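Local atomic coordinates of hypothetical glycoside hydrolase (Parabacteroides distasonis, PDB entry 3TAW), a protein that is a hypothetical glycoside hydrolase of the beta-fructosidase clan, probably folded as a five-bladed beta-propeller. Residues E164-G169 against W219-D224. Numbering follows the deposited sequence.
Sequences EKAYNG and WDPLLD. With EDO (1,2-ethanediol), chain L.
Tyr167 meets Leu223 with a ring face and Pro221 with its edge, joining the loop that follows strand 157-161 to the outer edge of what is probably the next blade of a five-bladed beta-propeller. There 220-221 is the edge strand, paired antiparallel with 209-213. The segment 164-169 curls into a short left-handed turn, with positive phi and psi at Tyr167, Asn168 and Gly169. CG of Tyr167 is anti to its carbonyl carbon (chi1 -47°), which sends the phenol toward segment 219-224. There OH of Tyr167 donates to O of Pro221 at 2.7 Å, with a C=O...donor angle of 156° and the donor somewhat tilted from the carbonyl plane. This acceptor lies at the edge of the ring, near its plane. One ring face is met by Leu223, tip to tip: CD1 of Leu223 makes a CH-pi contact 3.7 Å from the centroid of the Tyr167 ring, 16° off the normal. CD of Pro221 packs beside CE2 of Tyr167 and also touches CB of Ala166, the latter at 3.8 Å. CB of the buried Ala166 packs 3.3 Å from OD1 of Asp220. Two waters fill in the polar links. One accepts from N of Ala166 and donates to O of Trp219. The other, above the rim of the opposite face of the Tyr167 ring, accepts from N of Tyr167 (3.0 Å) and donates to OD1 of Asp220 (3.1 Å). Away from the interface, a 1,2-ethanediol, probably from the crystallisation liquor and also bonded to Asn112, grips the Glu164 carboxylate, O1 donating to OE1 and O2 to OE2.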
# COMPACT_ATOMS: atom_id res chain seq x y z
N GLU A 164 -4.00 18.12 -4.38
CA GLU A 164 -3.64 19.28 -5.21
C GLU A 164 -4.55 20.46 -4.91
O GLU A 164 -4.08 21.59 -4.73
CB GLU A 164 -3.72 18.92 -6.71
CG GLU A 164 -3.19 20.03 -7.66
CD GLU A 164 -1.69 20.25 -7.59
OE1 GLU A 164 -0.94 19.34 -7.15
OE2 GLU A 164 -1.22 21.33 -8.03
N LYS A 165 -5.86 20.20 -4.86
CA LYS A 165 -6.84 21.29 -4.79
C LYS A 165 -7.22 21.74 -3.37
O LYS A 165 -7.51 22.92 -3.16
CB LYS A 165 -8.13 20.91 -5.54
CG LYS A 165 -7.93 20.65 -7.03
CD LYS A 165 -9.27 20.71 -7.79
CE LYS A 165 -9.12 20.36 -9.26
NZ LYS A 165 -8.78 18.92 -9.45
N ALA A 166 -7.24 20.79 -2.43
CA ALA A 166 -7.81 21.01 -1.08
C ALA A 166 -7.26 22.24 -0.40
O ALA A 166 -6.05 22.47 -0.40
CB ALA A 166 -7.57 19.78 -0.19
N TYR A 167 -8.16 23.03 0.18
CA TYR A 167 -7.81 24.20 0.99
C TYR A 167 -6.84 25.11 0.23
O TYR A 167 -5.77 25.46 0.74
CB TYR A 167 -7.21 23.78 2.33
CG TYR A 167 -7.99 22.70 3.04
CD1 TYR A 167 -9.28 22.92 3.53
CD2 TYR A 167 -7.43 21.44 3.22
CE1 TYR A 167 -9.99 21.90 4.18
CE2 TYR A 167 -8.11 20.45 3.87
CZ TYR A 167 -9.38 20.66 4.33
OH TYR A 167 -10.00 19.61 4.97
N ASN A 168 -7.22 25.43 -1.00
CA ASN A 168 -6.43 26.31 -1.85
C ASN A 168 -5.00 25.80 -2.07
O ASN A 168 -4.05 26.59 -2.16
CB ASN A 168 -6.44 27.74 -1.27
CG ASN A 168 -7.84 28.33 -1.18
OD1 ASN A 168 -8.29 28.75 -0.11
ND2 ASN A 168 -8.55 28.37 -2.30
N GLY A 169 -4.85 24.48 -2.17
CA GLY A 169 -3.55 23.88 -2.44
C GLY A 169 -2.60 23.82 -1.27
O GLY A 169 -1.40 23.65 -1.45
N TRP A 219 -9.14 14.89 -2.87
CA TRP A 219 -9.27 14.49 -1.48
C TRP A 219 -8.98 15.66 -0.56
O TRP A 219 -8.08 16.44 -0.84
CB TRP A 219 -8.32 13.33 -1.18
CG TRP A 219 -8.72 12.09 -1.90
CD1 TRP A 219 -8.42 11.75 -3.19
CD2 TRP A 219 -9.52 11.01 -1.38
NE1 TRP A 219 -9.00 10.54 -3.51
CE2 TRP A 219 -9.67 10.06 -2.42
CE3 TRP A 219 -10.10 10.75 -0.14
CZ2 TRP A 219 -10.39 8.88 -2.25
CZ3 TRP A 219 -10.83 9.57 0.02
CH2 TRP A 219 -10.96 8.66 -1.03
N ASP A 220 -9.74 15.75 0.53
CA ASP A 220 -9.58 16.77 1.56
C ASP A 220 -9.06 16.13 2.85
O ASP A 220 -9.79 15.38 3.53
CB ASP A 220 -10.91 17.46 1.86
CG ASP A 220 -11.48 18.20 0.66
OD1 ASP A 220 -10.71 18.89 -0.06
OD2 ASP A 220 -12.72 18.12 0.48
N PRO A 221 -7.80 16.41 3.20
CA PRO A 221 -7.25 15.90 4.46
C PRO A 221 -8.01 16.42 5.65
O PRO A 221 -8.42 17.59 5.66
CB PRO A 221 -5.82 16.44 4.45
CG PRO A 221 -5.51 16.57 3.01
CD PRO A 221 -6.78 17.12 2.41
N LEU A 222 -8.22 15.56 6.64
CA LEU A 222 -8.86 15.99 7.87
C LEU A 222 -7.90 16.87 8.66
O LEU A 222 -6.71 16.56 8.77
CB LEU A 222 -9.25 14.78 8.69
CG LEU A 222 -10.62 14.17 8.41
CD1 LEU A 222 -10.95 14.07 6.96
CD2 LEU A 222 -10.81 12.87 9.16
N LEU A 223 -8.42 17.96 9.21
CA LEU A 223 -7.60 18.95 9.91
C LEU A 223 -8.02 19.13 11.36
O LEU A 223 -9.15 18.82 11.73
CB LEU A 223 -7.69 20.32 9.21
CG LEU A 223 -7.37 20.39 7.71
CD1 LEU A 223 -7.55 21.84 7.19
CD2 LEU A 223 -5.95 19.86 7.44
N ASP A 224 -7.09 19.62 12.16
CA ASP A 224 -7.37 20.01 13.53
C ASP A 224 -7.82 21.48 13.56
O ASP A 224 -8.00 22.10 12.51
CB ASP A 224 -6.16 19.74 14.45
CG ASP A 224 -4.96 20.65 14.17
OD1 ASP A 224 -5.09 21.71 13.52
OD2 ASP A 224 -3.85 20.29 14.62
C1 EDO L . 2.68 19.87 -8.27
O1 EDO L . 1.56 18.97 -8.24
C2 EDO L . 2.44 21.05 -7.34
O2 EDO L . 1.33 21.84 -7.77
O HOH W 1 -7.71 17.95 -3.21
O HOH W 2 -10.98 21.95 0.18